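Local coordinates for vacuolar-sorting protein BRO1 (Saccharomyces cerevisiae, PDB 1ZB1), which acts in multivesicular body sorting as an adapter that recruits the deubiquitinase DOA4 to endosomes, its Bro1 domain, the part described here, possibly binding SNF7, at residues F78-H81 with L82-L86; C219-F222 with Q223-H226; T247-C250 with K251-Y255; N362-D365 with S366-R369. All coordinates share one frame; numbering follows the deposited sequence.

Contact 1: residues F78-H81 with L82-L86; sequences FLEH and LYFRL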
loop_
_atom_site.group_PDB
_atom_site.type_symbol
_atom_site.label_atom_id
_atom_site.label_comp_id
_atom_site.label_asym_id
_atom_site.label_seq_id
_atom_site.Cartn_x
_atom_site.Cartn_y
_atom_site.Cartn_z
ATOM N N PHE A 78 -20.876 7.252 -6.857
ATOM C CA PHE A 78 -22.163 6.908 -7.456
ATOM C C PHE A 78 -22.709 5.652 -6.790
ATOM O O PHE A 78 -23.886 5.577 -6.434
ATOM C CB PHE A 78 -22.011 6.631 -8.954
ATOM C CG PHE A 78 -23.233 5.999 -9.569
ATOM C CD1 PHE A 78 -24.323 6.778 -9.941
ATOM C CD2 PHE A 78 -23.322 4.615 -9.700
ATOM C CE1 PHE A 78 -25.492 6.189 -10.436
ATOM C CE2 PHE A 78 -24.486 4.021 -10.192
ATOM C CZ PHE A 78 -25.572 4.810 -10.559
ATOM N N LEU A 79 -21.835 4.660 -6.650
ATOM C CA LEU A 79 -22.181 3.375 -6.041
ATOM C C LEU A 79 -22.571 3.496 -4.575
ATOM O O LEU A 79 -23.507 2.832 -4.120
ATOM C CB LEU A 79 -20.991 2.418 -6.136
ATOM C CG LEU A 79 -20.826 1.372 -7.240
ATOM C CD1 LEU A 79 -21.768 1.587 -8.414
ATOM C CD2 LEU A 79 -19.377 1.383 -7.659
ATOM N N GLU A 80 -21.836 4.319 -3.832
ATOM C CA GLU A 80 -22.108 4.491 -2.411
ATOM C C GLU A 80 -23.489 5.113 -2.189
ATOM O O GLU A 80 -24.250 4.660 -1.328
ATOM C CB GLU A 80 -21.011 5.346 -1.757
ATOM C CG GLU A 80 -21.089 5.386 -0.239
ATOM C CD GLU A 80 -20.887 4.019 0.400
ATOM O OE1 GLU A 80 -21.578 3.054 0.001
ATOM O OE2 GLU A 80 -20.046 3.911 1.312
ATOM N N HIS A 81 -23.814 6.145 -2.962
ATOM C CA HIS A 81 -25.121 6.783 -2.842
ATOM C C HIS A 81 -26.225 5.820 -3.280
ATOM O O HIS A 81 -27.319 5.830 -2.717
ATOM C CB HIS A 81 -25.193 8.058 -3.692
ATOM C CG HIS A 81 -24.532 9.246 -3.066
ATOM N ND1 HIS A 81 -23.359 9.788 -3.549
ATOM C CD2 HIS A 81 -24.886 10.005 -2.001
ATOM C CE1 HIS A 81 -23.021 10.831 -2.811
ATOM N NE2 HIS A 81 -23.929 10.983 -1.864
ATOM N N LEU A 82 -25.939 5.000 -4.292
ATOM C CA LEU A 82 -26.913 4.028 -4.782
ATOM C C LEU A 82 -27.186 3.022 -3.667
ATOM O O LEU A 82 -28.332 2.630 -3.428
ATOM C CB LEU A 82 -26.367 3.292 -6.013
ATOM C CG LEU A 82 -27.275 2.234 -6.653
ATOM C CD1 LEU A 82 -28.589 2.864 -7.097
ATOM C CD2 LEU A 82 -26.564 1.610 -7.845
ATOM N N TYR A 83 -26.117 2.614 -2.988
ATOM C CA TYR A 83 -26.218 1.658 -1.894
ATOM C C TYR A 83 -26.959 2.258 -0.697
ATOM O O TYR A 83 -27.708 1.558 -0.023
ATOM C CB TYR A 83 -24.821 1.191 -1.478
ATOM C CG TYR A 83 -24.804 0.227 -0.306
ATOM C CD1 TYR A 83 -24.489 0.668 0.978
ATOM C CD2 TYR A 83 -25.091 -1.126 -0.486
ATOM C CE1 TYR A 83 -24.454 -0.217 2.055
ATOM C CE2 TYR A 83 -25.062 -2.019 0.585
ATOM C CZ TYR A 83 -24.740 -1.555 1.851
ATOM O OH TYR A 83 -24.686 -2.431 2.912
ATOM N N PHE A 84 -26.751 3.546 -0.431
ATOM C CA PHE A 84 -27.446 4.208 0.675
ATOM C C PHE A 84 -28.950 4.156 0.420
ATOM O O PHE A 84 -29.748 4.020 1.348
ATOM C CB PHE A 84 -27.059 5.693 0.788
ATOM C CG PHE A 84 -25.657 5.947 1.282
ATOM C CD1 PHE A 84 -24.988 5.021 2.077
ATOM C CD2 PHE A 84 -25.029 7.162 1.000
ATOM C CE1 PHE A 84 -23.718 5.299 2.584
ATOM C CE2 PHE A 84 -23.759 7.449 1.504
ATOM C CZ PHE A 84 -23.103 6.513 2.299
ATOM N N ARG A 85 -29.327 4.273 -0.849
ATOM C CA ARG A 85 -30.730 4.279 -1.242
ATOM C C ARG A 85 -31.381 2.912 -1.461
ATOM O O ARG A 85 -32.544 2.719 -1.097
ATOM C CB ARG A 85 -30.890 5.140 -2.498
ATOM C CG ARG A 85 -30.504 6.599 -2.273
ATOM C CD ARG A 85 -30.410 7.372 -3.574
ATOM N NE ARG A 85 -30.171 8.799 -3.363
ATOM C CZ ARG A 85 -29.114 9.306 -2.731
ATOM N NH1 ARG A 85 -28.181 8.504 -2.235
ATOM N NH2 ARG A 85 -28.984 10.623 -2.605
ATOM N N LEU A 86 -30.646 1.968 -2.044
ATOM C CA LEU A 86 -31.189 0.636 -2.314
ATOM C C LEU A 86 -30.786 -0.446 -1.318
ATOM O O LEU A 86 -31.559 -1.367 -1.053
ATOM C CB LEU A 86 -30.798 0.180 -3.724
ATOM C CG LEU A 86 -31.302 1.030 -4.892
ATOM C CD1 LEU A 86 -30.953 0.346 -6.205
ATOM C CD2 LEU A 86 -32.810 1.225 -4.781
#

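Contact 2: residues C219-F222 with Q223-H226; sequences CNLF and QKCH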
loop_
_atom_site.group_PDB
_atom_site.type_symbol
_atom_site.label_atom_id
_atom_site.label_comp_id
_atom_site.label_asym_id
_atom_site.label_seq_id
_atom_site.Cartn_x
_atom_site.Cartn_y
_atom_site.Cartn_z
ATOM N N CYS A 219 11.713 -1.324 9.975
ATOM C CA CYS A 219 12.005 -2.734 10.179
ATOM C C CYS A 219 10.771 -3.451 10.721
ATOM O O CYS A 219 10.348 -4.467 10.171
ATOM C CB CYS A 219 13.171 -2.899 11.164
ATOM S SG CYS A 219 13.315 -4.571 11.838
ATOM N N ASN A 220 10.187 -2.915 11.790
ATOM C CA ASN A 220 9.007 -3.537 12.389
ATOM C C ASN A 220 7.858 -3.687 11.385
ATOM O O ASN A 220 7.158 -4.695 11.381
ATOM C CB ASN A 220 8.524 -2.740 13.608
ATOM C CG ASN A 220 9.545 -2.720 14.746
ATOM O OD1 ASN A 220 10.363 -3.635 14.884
ATOM N ND2 ASN A 220 9.485 -1.684 15.573
ATOM N N LEU A 221 7.665 -2.679 10.542
ATOM C CA LEU A 221 6.609 -2.724 9.539
ATOM C C LEU A 221 6.830 -3.854 8.525
ATOM O O LEU A 221 5.903 -4.599 8.196
ATOM C CB LEU A 221 6.518 -1.373 8.826
ATOM C CG LEU A 221 5.482 -0.349 9.315
ATOM C CD1 LEU A 221 4.996 -0.678 10.717
ATOM C CD2 LEU A 221 6.092 1.045 9.252
ATOM N N PHE A 222 8.049 -3.985 8.017
ATOM C CA PHE A 222 8.318 -5.055 7.062
ATOM C C PHE A 222 8.260 -6.411 7.773
ATOM O O PHE A 222 8.008 -7.437 7.146
ATOM C CB PHE A 222 9.667 -4.831 6.370
ATOM C CG PHE A 222 9.590 -3.863 5.219
ATOM C CD1 PHE A 222 8.919 -4.212 4.045
ATOM C CD2 PHE A 222 10.154 -2.592 5.316
ATOM C CE1 PHE A 222 8.808 -3.307 2.983
ATOM C CE2 PHE A 222 10.051 -1.679 4.264
ATOM C CZ PHE A 222 9.375 -2.037 3.093
ATOM N N GLN A 223 8.469 -6.399 9.087
ATOM C CA GLN A 223 8.407 -7.615 9.900
ATOM C C GLN A 223 6.983 -8.187 9.814
ATOM O O GLN A 223 6.787 -9.400 9.821
ATOM C CB GLN A 223 8.753 -7.278 11.357
ATOM C CG GLN A 223 8.750 -8.452 12.330
ATOM C CD GLN A 223 9.809 -9.486 12.013
ATOM O OE1 GLN A 223 9.596 -10.380 11.193
ATOM N NE2 GLN A 223 10.968 -9.361 12.652
ATOM N N LYS A 224 5.994 -7.301 9.730
ATOM C CA LYS A 224 4.590 -7.708 9.628
ATOM C C LYS A 224 4.324 -8.468 8.331
ATOM O O LYS A 224 3.615 -9.475 8.328
ATOM C CB LYS A 224 3.664 -6.491 9.664
ATOM C CG LYS A 224 3.542 -5.781 10.997
ATOM C CD LYS A 224 2.529 -4.642 10.860
ATOM C CE LYS A 224 2.344 -3.859 12.154
ATOM N NZ LYS A 224 1.415 -2.705 11.940
ATOM N N CYS A 225 4.877 -7.962 7.231
ATOM C CA CYS A 225 4.714 -8.578 5.918
ATOM C C CYS A 225 5.463 -9.907 5.893
ATOM O O CYS A 225 4.984 -10.902 5.344
ATOM C CB CYS A 225 5.270 -7.653 4.826
ATOM S SG CYS A 225 4.511 -5.994 4.759
ATOM N N HIS A 226 6.651 -9.901 6.487
ATOM C CA HIS A 226 7.481 -11.093 6.575
ATOM C C HIS A 226 6.693 -12.193 7.280
ATOM O O HIS A 226 6.583 -13.307 6.775
ATOM C CB HIS A 226 8.752 -10.782 7.378
ATOM C CG HIS A 226 9.605 -11.981 7.649
ATOM N ND1 HIS A 226 10.577 -12.417 6.776
ATOM C CD2 HIS A 226 9.610 -12.853 8.685
ATOM C CE1 HIS A 226 11.146 -13.506 7.262
ATOM N NE2 HIS A 226 10.577 -13.791 8.421
#

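Contact 3: residues T247-C250 with K251-Y255; sequences TVTC and KLHFY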
loop_
_atom_site.group_PDB
_atom_site.type_symbol
_atom_site.label_atom_id
_atom_site.label_comp_id
_atom_site.label_asym_id
_atom_site.label_seq_id
_atom_site.Cartn_x
_atom_site.Cartn_y
_atom_site.Cartn_z
ATOM N N THR A 247 12.608 -9.789 -0.935
ATOM C CA THR A 247 12.886 -8.369 -0.740
ATOM C C THR A 247 12.382 -7.843 0.608
ATOM O O THR A 247 13.008 -6.979 1.221
ATOM C CB THR A 247 12.289 -7.550 -1.898
ATOM O OG1 THR A 247 12.976 -7.895 -3.106
ATOM C CG2 THR A 247 12.436 -6.057 -1.648
ATOM N N VAL A 248 11.256 -8.372 1.073
ATOM C CA VAL A 248 10.704 -7.962 2.355
ATOM C C VAL A 248 11.665 -8.407 3.460
ATOM O O VAL A 248 11.956 -7.657 4.397
ATOM C CB VAL A 248 9.304 -8.595 2.578
ATOM C CG1 VAL A 248 8.902 -8.489 4.044
ATOM C CG2 VAL A 248 8.270 -7.885 1.703
ATOM N N THR A 249 12.170 -9.630 3.339
ATOM C CA THR A 249 13.102 -10.161 4.326
ATOM C C THR A 249 14.404 -9.359 4.338
ATOM O O THR A 249 14.955 -9.073 5.397
ATOM C CB THR A 249 13.419 -11.646 4.046
ATOM O OG1 THR A 249 12.212 -12.413 4.153
ATOM C CG2 THR A 249 14.441 -12.174 5.047
ATOM N N CYS A 250 14.888 -8.993 3.162
ATOM C CA CYS A 250 16.116 -8.219 3.071
ATOM C C CYS A 250 15.925 -6.870 3.777
ATOM O O CYS A 250 16.737 -6.473 4.624
ATOM C CB CYS A 250 16.487 -7.996 1.606
ATOM S SG CYS A 250 18.074 -7.164 1.364
ATOM N N LYS A 251 14.841 -6.179 3.434
ATOM C CA LYS A 251 14.547 -4.880 4.027
ATOM C C LYS A 251 14.428 -4.910 5.549
ATOM O O LYS A 251 14.936 -4.014 6.228
ATOM C CB LYS A 251 13.270 -4.279 3.412
ATOM C CG LYS A 251 13.442 -3.793 1.968
ATOM C CD LYS A 251 12.224 -3.008 1.469
ATOM C CE LYS A 251 12.479 -2.399 0.084
ATOM N NZ LYS A 251 11.298 -1.658 -0.457
ATOM N N LEU A 252 13.785 -5.934 6.099
ATOM C CA LEU A 252 13.642 -5.990 7.550
ATOM C C LEU A 252 15.004 -6.048 8.248
ATOM O O LEU A 252 15.225 -5.340 9.229
ATOM C CB LEU A 252 12.753 -7.166 7.964
ATOM C CG LEU A 252 13.266 -8.584 8.171
ATOM C CD1 LEU A 252 14.009 -8.687 9.498
ATOM C CD2 LEU A 252 12.064 -9.532 8.187
ATOM N N HIS A 253 15.918 -6.876 7.747
ATOM C CA HIS A 253 17.248 -6.953 8.347
ATOM C C HIS A 253 18.046 -5.686 8.047
ATOM O O HIS A 253 18.739 -5.164 8.914
ATOM C CB HIS A 253 18.027 -8.162 7.819
ATOM C CG HIS A 253 17.511 -9.476 8.312
ATOM N ND1 HIS A 253 17.496 -9.813 9.648
ATOM C CD2 HIS A 253 16.992 -10.535 7.648
ATOM C CE1 HIS A 253 16.989 -11.024 9.787
ATOM N NE2 HIS A 253 16.675 -11.485 8.589
ATOM N N PHE A 254 17.945 -5.188 6.819
ATOM C CA PHE A 254 18.689 -3.988 6.441
ATOM C C PHE A 254 18.329 -2.759 7.272
ATOM O O PHE A 254 19.210 -1.992 7.674
ATOM C CB PHE A 254 18.478 -3.649 4.969
ATOM C CG PHE A 254 19.234 -2.430 4.525
ATOM C CD1 PHE A 254 20.617 -2.469 4.387
ATOM C CD2 PHE A 254 18.571 -1.231 4.278
ATOM C CE1 PHE A 254 21.331 -1.333 4.012
ATOM C CE2 PHE A 254 19.272 -0.089 3.902
ATOM C CZ PHE A 254 20.658 -0.139 3.768
ATOM N N TYR A 255 17.040 -2.555 7.521
ATOM C CA TYR A 255 16.639 -1.397 8.299
ATOM C C TYR A 255 16.938 -1.581 9.781
ATOM O O TYR A 255 17.180 -0.611 10.496
ATOM C CB TYR A 255 15.169 -1.059 8.011
ATOM C CG TYR A 255 15.056 -0.354 6.674
ATOM C CD1 TYR A 255 15.647 0.896 6.483
ATOM C CD2 TYR A 255 14.452 -0.966 5.574
ATOM C CE1 TYR A 255 15.650 1.517 5.234
ATOM C CE2 TYR A 255 14.449 -0.350 4.318
ATOM C CZ TYR A 255 15.052 0.888 4.157
ATOM O OH TYR A 255 15.085 1.496 2.919
#

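Contact 4: residues N362-D365 with S366-R369; sequences NKYD and SLYR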
loop_
_atom_site.group_PDB
_atom_site.type_symbol
_atom_site.label_atom_id
_atom_site.label_comp_id
_atom_site.label_asym_id
_atom_site.label_seq_id
_atom_site.Cartn_x
_atom_site.Cartn_y
_atom_site.Cartn_z
ATOM N N ASN A 362 -25.809 15.158 -6.599
ATOM C CA ASN A 362 -26.625 16.111 -7.338
ATOM C C ASN A 362 -26.861 15.683 -8.777
ATOM O O ASN A 362 -27.982 15.750 -9.281
ATOM C CB ASN A 362 -25.979 17.500 -7.320
ATOM C CG ASN A 362 -25.939 18.102 -5.931
ATOM O OD1 ASN A 362 -26.912 18.015 -5.175
ATOM N ND2 ASN A 362 -24.820 18.729 -5.589
ATOM N N LYS A 363 -25.796 15.238 -9.432
ATOM C CA LYS A 363 -25.874 14.811 -10.819
ATOM C C LYS A 363 -26.794 13.611 -11.049
ATOM O O LYS A 363 -27.522 13.564 -12.041
ATOM C CB LYS A 363 -24.465 14.490 -11.331
ATOM C CG LYS A 363 -24.396 14.073 -12.784
ATOM C CD LYS A 363 -22.950 13.938 -13.246
ATOM C CE LYS A 363 -22.884 13.464 -14.692
ATOM N NZ LYS A 363 -21.505 13.478 -15.273
ATOM N N TYR A 364 -26.786 12.654 -10.128
ATOM C CA TYR A 364 -27.593 11.448 -10.305
ATOM C C TYR A 364 -28.894 11.305 -9.519
ATOM O O TYR A 364 -29.507 10.238 -9.523
ATOM C CB TYR A 364 -26.710 10.220 -10.060
ATOM C CG TYR A 364 -25.583 10.125 -11.052
ATOM C CD1 TYR A 364 -24.291 10.539 -10.725
ATOM C CD2 TYR A 364 -25.820 9.678 -12.348
ATOM C CE1 TYR A 364 -23.268 10.513 -11.672
ATOM C CE2 TYR A 364 -24.810 9.650 -13.297
ATOM C CZ TYR A 364 -23.540 10.067 -12.958
ATOM O OH TYR A 364 -22.552 10.034 -13.914
ATOM N N ASP A 365 -29.336 12.377 -8.871
ATOM C CA ASP A 365 -30.567 12.324 -8.089
ATOM C C ASP A 365 -31.795 11.826 -8.874
ATOM O O ASP A 365 -32.565 11.009 -8.374
ATOM C CB ASP A 365 -30.854 13.700 -7.480
ATOM C CG ASP A 365 -32.017 13.674 -6.514
ATOM O OD1 ASP A 365 -33.151 13.985 -6.932
ATOM O OD2 ASP A 365 -31.796 13.320 -5.340
ATOM N N SER A 366 -31.975 12.316 -10.098
ATOM C CA SER A 366 -33.112 11.896 -10.920
ATOM C C SER A 366 -33.018 10.415 -11.282
ATOM O O SER A 366 -34.024 9.699 -11.300
ATOM C CB SER A 366 -33.185 12.736 -12.201
ATOM O OG SER A 366 -33.356 14.116 -11.906
ATOM N N LEU A 367 -31.808 9.959 -11.584
ATOM C CA LEU A 367 -31.598 8.562 -11.930
ATOM C C LEU A 367 -31.991 7.699 -10.732
ATOM O O LEU A 367 -32.749 6.737 -10.882
ATOM C CB LEU A 367 -30.130 8.326 -12.324
ATOM C CG LEU A 367 -29.734 6.907 -12.753
ATOM C CD1 LEU A 367 -28.465 6.954 -13.581
ATOM C CD2 LEU A 367 -29.549 6.025 -11.529
ATOM N N TYR A 368 -31.492 8.058 -9.549
ATOM C CA TYR A 368 -31.797 7.316 -8.320
ATOM C C TYR A 368 -33.305 7.257 -8.048
ATOM O O TYR A 368 -33.864 6.181 -7.816
ATOM C CB TYR A 368 -31.113 7.967 -7.107
ATOM C CG TYR A 368 -29.591 7.913 -7.088
ATOM C CD1 TYR A 368 -28.855 8.972 -6.554
ATOM C CD2 TYR A 368 -28.893 6.800 -7.560
ATOM C CE1 TYR A 368 -27.460 8.932 -6.485
ATOM C CE2 TYR A 368 -27.490 6.746 -7.496
ATOM C CZ TYR A 368 -26.786 7.821 -6.954
ATOM O OH TYR A 368 -25.409 7.794 -6.875
ATOM N N ARG A 369 -33.955 8.418 -8.062
ATOM C CA ARG A 369 -35.394 8.486 -7.798
ATOM C C ARG A 369 -36.193 7.543 -8.692
ATOM O O ARG A 369 -37.171 6.943 -8.253
ATOM C CB ARG A 369 -35.897 9.925 -7.966
ATOM C CG ARG A 369 -35.460 10.853 -6.840
ATOM C CD ARG A 369 -35.834 12.301 -7.124
ATOM N NE ARG A 369 -35.507 13.177 -6.002
ATOM C CZ ARG A 369 -36.170 13.197 -4.848
ATOM N NH1 ARG A 369 -37.209 12.390 -4.657
ATOM N NH2 ARG A 369 -35.790 14.023 -3.881
HETATM O O HOH W 1 -30.633 14.811 -10.869
HETATM O O HOH W 2 -29.873 11.853 -12.730
HETATM O O HOH W 3 -33.134 14.099 -3.246
#

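Contact 1: residues F78-H81 with L82-L86
Residues 78-86 form the last turns of helix 65-86, and four consecutive backbone bonds join Leu82, Tyr83, Phe84 and Arg85 to the carbonyls of Phe78, Leu79, Glu80 and His81. One of these carbonyls does double duty. His81 O takes Arg85 N at 3.2 Å and also Arg85 NH1 at 2.9 Å; the two donors come from opposite faces of the carbonyl plane, the guanidinium nitrogen 39° out of it. To reach there, the arginine leaves its backbone with CG turned away from the carbonyl carbon (chi1 -62°) and runs extended to NE, then turns NH1 back beside the edge of the His81 ring. Phe84 lies over its own helix: Glu80 O sits beneath one face, 3.2 Å from Phe84 CG, while Glu80 CG, anti to its N, comes within 3.4 Å of Phe84 CZ and the bend beyond it lays CD along the ring. The Phe84 edge also turns toward the His81 ring face in an offset edge-to-face pair, with planes at 88°. On another side of the helix, Leu82 CD2 rests 4.0 Å from Phe78 CE2. The carboxylate of Glu80 forms a salt bridge with Lys122, whose cation also meets the Tyr83 ring, so a buried acid is paired with helix 118-139. The second bond to His81 O grips it from the other face, fixes the guanidinium beside the helix and, by its charge, probably polarises the carbonyl.

Contact 2: residues C219-F222 with Q223-H226
Within the all-helical part of the Bro1 domain, helix 208-230 runs next to helix 242-269, and residues 219-226 are two of its turns, with side chains meeting neighbours on both 242-269 and 176-198. Between Phe222 and His226 the backbone is regular: Phe222 O receives His226 N at 2.9 Å with an N-H...O angle of 161°. One turn earlier the bonds are more bent. Gln223 N reaches Cys219 O at 2.9 Å with an N-H...O angle of 138°, and Lys224 N divides its proton between Asn220 O at 3.3 Å and, weakly, Leu221 O at 3.1 Å. Side chains add contacts to the same carbonyls. Gln223 CB presses to 3.0 Å from Asn220 O, and Lys224 CB lies 3.3 Å from Leu221 O. The lysine chain then runs fully extended back along the helix. Its NZ comes 4.3 Å from Leu221 CD1, the one approach of side chain to side chain within 4.5 Å between the segments. Cys225, with SG turned back beside its own backbone N (chi1 -58°), holds the sulfur 4.0 Å from Leu221 O. Leu221 and Cys225 face helix 176-198, Phe222 packs on Lys251 and Glu192, and His226 on Leu252. The chemistry implies that main-chain bonds, one of them shared, hold the turns together, while the buried side chains spend their contacts on the adjoining helices.

Contact 3: residues T247-C250 with K251-Y255
Lys251 N donates to Thr247 O at 3.0 Å in two and a half turns of helix 242-269 of the Bro1 domain. Leu252 N bonds to Val248 O at the same length, whereas the bond from His253 N to Thr249 O is weak. The next, from Phe254 N to Cys250 O, shortens to 2.8 Å.

Side-chain packing follows the i to i+4 spacing. Thr247 and Lys251 lie side by side, Thr247 CG2 meeting Lys251 CE at 4.0 Å; the lysine keeps its CG turned from the carbonyl carbon (chi1 -72°) and extends beyond it. Thr249 and His253 repeat the pattern, methyl CG2 against ring atom CD2. Leu252 takes a side-chain rotamer that is rare in helices: chi1 of 86° puts CG between N and C, and that branch point comes within 3.3 Å of Thr249 O.

The polar ends find partners on other elements. Lys251 NZ forms a salt bridge with Glu192 and bonds to Tyr9 O, Thr249 OG1 pairs with His226 ND1 and with Lys245 O, and His253 ND1 bonds to Gln286. Polar groups, most of them buried, are thus matched across helices 176-198, 208-230 and 275-290. Within the segment 251-255, Leu252 CD1 stands over the centre of the His253 ring, 3.6 Å above its plane.

Contact 4: residues N362-D365 with S366-R369
Tyr364 and Tyr368 make the tight side of this helical turn. Tyr364 CB rests over the Tyr368 ring face in a CH-pi contact, 4.1 Å from the centroid, and Tyr364 O lies over a face of that ring too, while accepting Tyr368 N at 2.9 Å. Beside them Leu367 CD1 touches Tyr364 CD2.

The looser part is hydrated. The helix is kinked where the amides of Ser366 and Leu367 miss their i-4 carbonyls and waters stand in: one water links Asn362 O to Ser366 N, and another links Lys363 O to Leu367 N. Asp365 and Arg369 form a salt bridge at the surface. Asp365 CG stands trans to its N (chi1 -173°), bringing OD1 within 2.7 Å of Arg369 NE, met on the syn side and in the guanidinium plane, although the two flat groups are turned 62° apart. A third water takes up Asp365 OD2 and, weakly, Arg369 NH2.

Inward, the tyrosines face other helices: Tyr368 hydrogen-bonds to Phe78 O and packs on helix 65-86, and Tyr364 and Leu367 lie against helix 46-58.

Overall arrangement
The four contacts fall into two pairs on opposite sides of the domain's centre. Contacts 2 and 3 lie on successive helices, the contact centres 8 Å apart, and touch directly; contact 2 is partly buried, contact 3 largely so, with its polar groups matched to partners on other helices. Contacts 1 and 4, with centres 11 Å apart, touch through Phe78, His81 and Arg85 against the tyrosines of helix 349-371. Contact 1 is mostly buried, contact 4 half surface, and in contact 4 waters enter the backbone bonding. The pairs do not touch: contacts 1 and 2 come no nearer than about 25 Å between nearest atoms.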